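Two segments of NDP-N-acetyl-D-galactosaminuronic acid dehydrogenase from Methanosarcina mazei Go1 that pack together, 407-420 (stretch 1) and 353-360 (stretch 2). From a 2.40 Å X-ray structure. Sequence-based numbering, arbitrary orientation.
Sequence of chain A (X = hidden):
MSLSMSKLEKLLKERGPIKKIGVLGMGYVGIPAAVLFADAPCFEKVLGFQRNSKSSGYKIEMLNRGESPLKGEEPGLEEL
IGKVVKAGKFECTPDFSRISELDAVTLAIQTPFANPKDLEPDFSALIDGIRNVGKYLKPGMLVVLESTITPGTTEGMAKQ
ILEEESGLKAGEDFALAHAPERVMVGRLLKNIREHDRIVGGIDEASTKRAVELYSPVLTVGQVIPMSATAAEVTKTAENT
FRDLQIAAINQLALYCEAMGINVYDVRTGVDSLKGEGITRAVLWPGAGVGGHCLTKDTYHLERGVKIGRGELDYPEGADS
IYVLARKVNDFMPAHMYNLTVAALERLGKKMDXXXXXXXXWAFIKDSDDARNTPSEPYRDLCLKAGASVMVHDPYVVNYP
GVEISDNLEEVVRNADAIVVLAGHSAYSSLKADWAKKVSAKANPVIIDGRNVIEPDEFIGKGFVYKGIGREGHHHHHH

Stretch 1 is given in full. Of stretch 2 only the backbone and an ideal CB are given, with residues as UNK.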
ATOM      1  N   ASN A 407      28.999  14.158  20.749  1.00 45.18           N
ATOM      2  CA  ASN A 407      30.104  14.367  19.789  1.00 43.43           C
ATOM      3  C   ASN A 407      30.548  13.148  18.968  1.00 41.81           C
ATOM      4  O   ASN A 407      30.962  12.102  19.486  1.00 41.38           O
ATOM      5  CB  ASN A 407      31.254  15.253  20.364  1.00 43.11           C
ATOM      6  CG  ASN A 407      32.494  14.471  20.777  1.00 48.73           C
ATOM      7  OD1 ASN A 407      33.420  14.300  19.983  1.00 42.80           O
ATOM      8  ND2 ASN A 407      32.533  14.028  22.031  1.00 42.70           N
ATOM      9  N   LEU A 408      30.397  13.328  17.657  1.00 40.62           N
ATOM     10  CA  LEU A 408      30.584  12.306  16.660  1.00 39.13           C
ATOM     11  C   LEU A 408      31.989  11.743  16.759  1.00 40.23           C
ATOM     12  O   LEU A 408      32.173  10.526  16.760  1.00 40.65           O
ATOM     13  CB  LEU A 408      30.355  12.912  15.276  1.00 36.91           C
ATOM     14  CG  LEU A 408      29.551  12.136  14.233  1.00 44.28           C
ATOM     15  CD1 LEU A 408      30.016  12.469  12.829  1.00 35.24           C
ATOM     16  CD2 LEU A 408      29.604  10.665  14.477  1.00 34.87           C
ATOM     17  N   GLU A 409      32.960  12.650  16.871  1.00 41.07           N
ATOM     18  CA  GLU A 409      34.394  12.344  16.888  1.00 41.51           C
ATOM     19  C   GLU A 409      34.715  11.281  17.931  1.00 40.46           C
ATOM     20  O   GLU A 409      35.423  10.302  17.651  1.00 40.49           O
ATOM     21  CB  GLU A 409      35.203  13.634  17.148  1.00 42.72           C
ATOM     22  CG  GLU A 409      36.704  13.599  16.789  1.00 58.67           C
ATOM     23  CD  GLU A 409      37.588  12.888  17.826  1.00 44.13           C
ATOM     24  OE1 GLU A 409      37.265  12.901  19.036  1.00 58.93           O
ATOM     25  OE2 GLU A 409      38.632  12.311  17.424  1.00 59.22           O
ATOM     26  N   GLU A 410      34.196  11.458  19.140  1.00 39.07           N
ATOM     27  CA  GLU A 410      34.609  10.534  20.185  1.00 37.89           C
ATOM     28  C   GLU A 410      33.972   9.170  19.923  1.00 35.83           C
ATOM     29  O   GLU A 410      34.602   8.141  20.072  1.00 35.46           O
ATOM     30  CB  GLU A 410      34.436  11.120  21.618  1.00 38.01           C
ATOM     31  CG  GLU A 410      33.115  10.960  22.340  1.00 39.09           C
ATOM     32  CD  GLU A 410      33.230  11.271  23.861  1.00 39.66           C
ATOM     33  OE1 GLU A 410      32.424  10.713  24.649  1.00 39.05           O
ATOM     34  OE2 GLU A 410      34.128  12.063  24.266  1.00 39.38           O
ATOM     35  N   VAL A 411      32.733   9.195  19.457  1.00 35.05           N
ATOM     36  CA  VAL A 411      32.017   7.983  19.087  1.00 33.84           C
ATOM     37  C   VAL A 411      32.678   7.249  17.919  1.00 32.63           C
ATOM     38  O   VAL A 411      32.812   6.035  17.948  1.00 32.38           O
ATOM     39  CB  VAL A 411      30.568   8.283  18.778  1.00 33.65           C
ATOM     40  CG1 VAL A 411      29.920   7.072  18.127  1.00 18.81           C
ATOM     41  CG2 VAL A 411      29.849   8.659  20.058  1.00 17.81           C
ATOM     42  N   VAL A 412      33.130   7.990  16.922  1.00 32.38           N
ATOM     43  CA  VAL A 412      33.694   7.376  15.730  1.00 32.56           C
ATOM     44  C   VAL A 412      35.166   6.996  15.866  1.00 33.32           C
ATOM     45  O   VAL A 412      35.630   6.085  15.184  1.00 33.66           O
ATOM     46  CB  VAL A 412      33.424   8.248  14.480  1.00 32.21           C
ATOM     47  CG1 VAL A 412      34.315   7.882  13.305  1.00 15.71           C
ATOM     48  CG2 VAL A 412      32.027   8.096  14.091  1.00 15.04           C
ATOM     49  N   ARG A 413      35.898   7.659  16.759  1.00 34.43           N
ATOM     50  CA  ARG A 413      37.335   7.398  16.851  1.00 35.13           C
ATOM     51  C   ARG A 413      37.657   5.951  17.203  1.00 34.47           C
ATOM     52  O   ARG A 413      37.068   5.376  18.113  1.00 34.61           O
ATOM     53  CB  ARG A 413      38.072   8.416  17.744  1.00 36.00           C
ATOM     54  CG  ARG A 413      38.269   8.048  19.187  1.00 60.45           C
ATOM     55  CD  ARG A 413      39.339   8.927  19.788  1.00 36.94           C
ATOM     56  NE  ARG A 413      39.109   9.105  21.218  1.00 61.11           N
ATOM     57  CZ  ARG A 413      38.546  10.181  21.768  1.00 38.76           C
ATOM     58  NH1 ARG A 413      38.380  10.240  23.087  1.00 61.53           N
ATOM     59  NH2 ARG A 413      38.163  11.210  21.014  1.00 61.36           N
ATOM     60  N   ASN A 414      38.555   5.364  16.417  1.00 34.21           N
ATOM     61  CA  ASN A 414      38.996   3.979  16.602  1.00 34.03           C
ATOM     62  C   ASN A 414      37.941   2.892  16.295  1.00 33.43           C
ATOM     63  O   ASN A 414      38.153   1.714  16.569  1.00 33.60           O
ATOM     64  CB  ASN A 414      39.626   3.816  17.996  1.00 34.34           C
ATOM     65  CG  ASN A 414      40.846   4.710  18.178  1.00 48.81           C
ATOM     66  OD1 ASN A 414      41.570   4.973  17.220  1.00 35.72           O
ATOM     67  ND2 ASN A 414      41.074   5.190  19.397  1.00 35.17           N
ATOM     68  N   ALA A 415      36.820   3.279  15.698  1.00 32.73           N
ATOM     69  CA  ALA A 415      35.735   2.337  15.458  1.00 32.34           C
ATOM     70  C   ALA A 415      35.964   1.415  14.253  1.00 32.37           C
ATOM     71  O   ALA A 415      36.373   1.855  13.193  1.00 32.27           O
ATOM     72  CB  ALA A 415      34.430   3.067  15.329  1.00 32.07           C
ATOM     73  N   ASP A 416      35.695   0.128  14.436  1.00 32.93           N
ATOM     74  CA  ASP A 416      35.805  -0.858  13.349  1.00 33.15           C
ATOM     75  C   ASP A 416      34.661  -0.732  12.358  1.00 33.35           C
ATOM     76  O   ASP A 416      34.890  -0.794  11.162  1.00 34.40           O
ATOM     77  CB  ASP A 416      35.897  -2.288  13.903  1.00 32.48           C
ATOM     78  CG  ASP A 416      37.143  -2.494  14.743  1.00 27.77           C
ATOM     79  OD1 ASP A 416      38.206  -2.779  14.164  1.00 32.76           O
ATOM     80  OD2 ASP A 416      37.077  -2.352  15.981  1.00 32.56           O
ATOM     81  N   ALA A 417      33.444  -0.535  12.861  1.00 32.51           N
ATOM     82  CA  ALA A 417      32.269  -0.360  12.016  1.00 32.15           C
ATOM     83  C   ALA A 417      31.561   0.946  12.306  1.00 31.42           C
ATOM     84  O   ALA A 417      31.405   1.308  13.462  1.00 32.03           O
ATOM     85  CB  ALA A 417      31.317  -1.507  12.213  1.00 32.58           C
ATOM     86  N   ILE A 418      31.159   1.661  11.254  1.00 30.01           N
ATOM     87  CA  ILE A 418      30.310   2.824  11.390  1.00 29.21           C
ATOM     88  C   ILE A 418      28.927   2.463  10.828  1.00 29.62           C
ATOM     89  O   ILE A 418      28.784   2.111   9.637  1.00 30.46           O
ATOM     90  CB  ILE A 418      30.898   4.072  10.692  1.00 29.12           C
ATOM     91  CG1 ILE A 418      32.196   4.504  11.337  1.00 18.91           C
ATOM     92  CG2 ILE A 418      29.921   5.256  10.743  1.00 20.74           C
ATOM     93  CD1 ILE A 418      33.143   5.112  10.362  1.00 27.99           C
ATOM     94  N   VAL A 419      27.921   2.558  11.695  1.00 29.03           N
ATOM     95  CA  VAL A 419      26.596   2.009  11.436  1.00 29.42           C
ATOM     96  C   VAL A 419      25.494   3.079  11.598  1.00 30.75           C
ATOM     97  O   VAL A 419      25.342   3.683  12.656  1.00 30.28           O
ATOM     98  CB  VAL A 419      26.346   0.808  12.337  1.00 28.66           C
ATOM     99  CG1 VAL A 419      25.052   0.142  11.981  1.00 23.05           C
ATOM    100  CG2 VAL A 419      27.503  -0.199  12.176  1.00 23.96           C
ATOM    101  N   VAL A 420      24.755   3.331  10.526  1.00 31.68           N
ATOM    102  CA  VAL A 420      23.875   4.500  10.485  1.00 32.20           C
ATOM    103  C   VAL A 420      22.425   4.016  10.673  1.00 32.40           C
ATOM    104  O   VAL A 420      21.959   3.187   9.890  1.00 32.03           O
ATOM    105  CB  VAL A 420      24.070   5.288   9.145  1.00 32.17           C
ATOM    106  CG1 VAL A 420      23.146   6.463   9.080  1.00 33.90           C
ATOM    107  CG2 VAL A 420      25.525   5.787   8.986  1.00 32.98           C
ATOM    108  N   UNK A 353      35.371  -8.067  20.160  1.00 33.02           N
ATOM    109  CA  UNK A 353      36.545  -7.238  20.340  1.00 31.96           C
ATOM    110  C   UNK A 353      36.596  -6.025  19.437  1.00 31.33           C
ATOM    111  O   UNK A 353      37.490  -5.191  19.572  1.00 30.58           O
ATOM    112  CB  UNK A 353      37.801  -8.082  20.116  1.00 31.96           C
ATOM    113  N   UNK A 354      35.662  -5.947  18.493  1.00 31.58           N
ATOM    114  CA  UNK A 354      35.594  -4.824  17.561  1.00 31.76           C
ATOM    115  C   UNK A 354      34.784  -3.690  18.172  1.00 31.45           C
ATOM    116  O   UNK A 354      33.843  -3.930  18.923  1.00 32.33           O
ATOM    117  CB  UNK A 354      34.983  -5.260  16.228  1.00 31.76           C
ATOM    118  N   UNK A 355      35.121  -2.457  17.829  1.00 30.52           N
ATOM    119  CA  UNK A 355      34.308  -1.319  18.262  1.00 29.31           C
ATOM    120  C   UNK A 355      33.318  -0.872  17.163  1.00 27.72           C
ATOM    121  O   UNK A 355      33.744  -0.648  16.019  1.00 26.88           O
ATOM    122  CB  UNK A 355      35.217  -0.152  18.655  1.00 29.31           C
ATOM    123  N   UNK A 356      32.031  -0.738  17.541  1.00 26.57           N
ATOM    124  CA  UNK A 356      30.939  -0.232  16.687  1.00 26.03           C
ATOM    125  C   UNK A 356      30.472   1.181  17.090  1.00 25.44           C
ATOM    126  O   UNK A 356      30.138   1.439  18.239  1.00 25.35           O
ATOM    127  CB  UNK A 356      29.752  -1.195  16.745  1.00 26.03           C
ATOM    128  N   UNK A 357      30.460   2.102  16.139  1.00 25.90           N
ATOM    129  CA  UNK A 357      29.880   3.444  16.349  1.00 26.28           C
ATOM    130  C   UNK A 357      28.502   3.465  15.729  1.00 26.83           C
ATOM    131  O   UNK A 357      28.343   3.374  14.487  1.00 27.02           O
ATOM    132  CB  UNK A 357      30.759   4.543  15.749  1.00 26.28           C
ATOM    133  N   UNK A 358      27.518   3.512  16.623  1.00 26.25           N
ATOM    134  CA  UNK A 358      26.128   3.729  16.296  1.00 25.13           C
ATOM    135  C   UNK A 358      25.867   5.207  16.051  1.00 28.03           C
ATOM    136  O   UNK A 358      25.867   6.037  16.980  1.00 28.85           O
ATOM    137  CB  UNK A 358      25.225   3.200  17.412  1.00 25.13           C
ATOM    138  N   UNK A 359      25.649   5.543  14.787  1.00 29.01           N
ATOM    139  CA  UNK A 359      25.248   6.888  14.423  1.00 29.26           C
ATOM    140  C   UNK A 359      23.749   6.942  14.373  1.00 30.35           C
ATOM    141  O   UNK A 359      23.141   6.565  13.384  1.00 30.99           O
ATOM    142  CB  UNK A 359      25.856   7.315  13.086  1.00 29.26           C
ATOM    143  N   UNK A 360      23.124   7.363  15.456  1.00 31.46           N
ATOM    144  CA  UNK A 360      21.671   7.452  15.424  1.00 32.25           C
ATOM    145  C   UNK A 360      20.969   6.530  16.390  1.00 33.69           C
ATOM    146  O   UNK A 360      21.033   5.289  16.255  1.00 34.51           O
ATOM    147  CB  UNK A 360      21.172   7.158  14.008  1.00 32.25           C
TER

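Stretch 2 runs parallel to strand 417-420, with helix 408-412 packed roughly antiparallel against one face of it.

Position 353 has phi/psi of 80/-8 and nothing of stretch 1 within 5.5 Å of its ideal CB. The contact asks nothing here, but positive phi favours glycine, and the residue is Gly353.

At position 354 the CB points sideways, 3.6 Å from Asp416 OD2. A small or polar residue would sit comfortably beside that carboxylate. It is Ser354, whose OG bonds elsewhere in the structure.

The backbone of position 355 already holds Asp416: its N donates to Asp416 OD2 (2.7 Å), and its O accepts from Asp416 N (2.6 Å) and Ala417 N (3.2 Å), and any residue but proline could supply all three bonds. The CB points sideways, 4.1 Å from Asn414 O, and beyond it the helix ends, leaving carbonyl oxygens without helical partners. A long side chain with a donor at its tip would suit, lysine or arginine above all. Lys355 answers with all four chi angles t; the extended chain passes Ala415, its CG 4.0 Å from Ala415 CB, and NZ donates to Arg413 O at 2.9 Å.

Position 356 pairs with Ala417, its CB on the same sheet face as those of Ala417 and Val419. Ala417 is small and Val419 CG2 lies 5.2 Å from the ideal CB, so a medium apolar residue, valine or isoleucine, fits. Val356 places CG1 3.8 Å from Val419 CG2.

At position 357 the CB turns to the helix side and is hemmed in: 3.4 Å from Val411 O and 4.0 Å from Ala415 CB. Only a very small side chain is comfortable, alanine or glycine. Ala357 packs its CB 3.6 Å from Val411 CG1, letting the helix come close, while its N donates to Ala417 O and its O accepts from Val419 N, both at 2.9 Å.

Position 358 returns to the face of Val419; its CB is 4.8 Å from Val419 O, with room beyond. Many apolar residues would do. Met358 makes little of stretch 1; its side chain comes no nearer than that CB.

Position 359 faces an apolar hollow between helix and strand, lined by Leu408, Val412, Ile418 and Val420. Leucine, isoleucine or methionine could fill it. Leu359 does: CD1 lies 3.8 Å from Leu408 CD2 and 3.9 Å from Val412 CG2, and CD2 lies 3.6 Å from Ile418 CG2. Its N donates to Val419 O at 2.8 Å.

At position 360, phi/psi of 116/114 would jam a CB against the preceding carbonyl O. This calls for glycine: Gly360.

Stretch 2 353-360: GSKVAMLG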
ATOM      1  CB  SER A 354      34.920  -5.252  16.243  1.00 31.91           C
ATOM      2  OG  SER A 354      35.329  -6.541  15.844  1.00 39.25           O
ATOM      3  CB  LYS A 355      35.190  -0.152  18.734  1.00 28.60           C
ATOM      4  CG  LYS A 355      34.426   1.169  18.806  1.00 24.70           C
ATOM      5  CD  LYS A 355      35.250   2.253  19.481  1.00 29.57           C
ATOM      6  CE  LYS A 355      34.488   3.554  19.546  1.00 24.70           C
ATOM      7  NZ  LYS A 355      35.292   4.596  20.257  1.00 30.45           N
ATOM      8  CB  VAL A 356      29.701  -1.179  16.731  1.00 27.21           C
ATOM      9  CG1 VAL A 356      28.570  -0.681  15.826  1.00 36.57           C
ATOM     10  CG2 VAL A 356      30.074  -2.606  16.334  1.00 35.93           C
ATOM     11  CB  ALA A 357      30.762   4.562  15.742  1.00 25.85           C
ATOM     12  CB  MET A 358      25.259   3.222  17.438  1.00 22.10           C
ATOM     13  CG  MET A 358      25.390   1.697  17.609  1.00 20.43           C
ATOM     14  SD  MET A 358      24.069   0.912  18.477  1.00 18.03           S
ATOM     15  CE  MET A 358      24.851  -0.530  18.988  1.00 20.77           C
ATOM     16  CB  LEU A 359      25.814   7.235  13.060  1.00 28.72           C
ATOM     17  CG  LEU A 359      27.204   7.870  13.032  1.00 14.70           C
ATOM     18  CD1 LEU A 359      28.202   7.135  13.897  1.00 27.98           C
ATOM     19  CD2 LEU A 359      27.641   7.932  11.573  1.00 28.30           C
TER
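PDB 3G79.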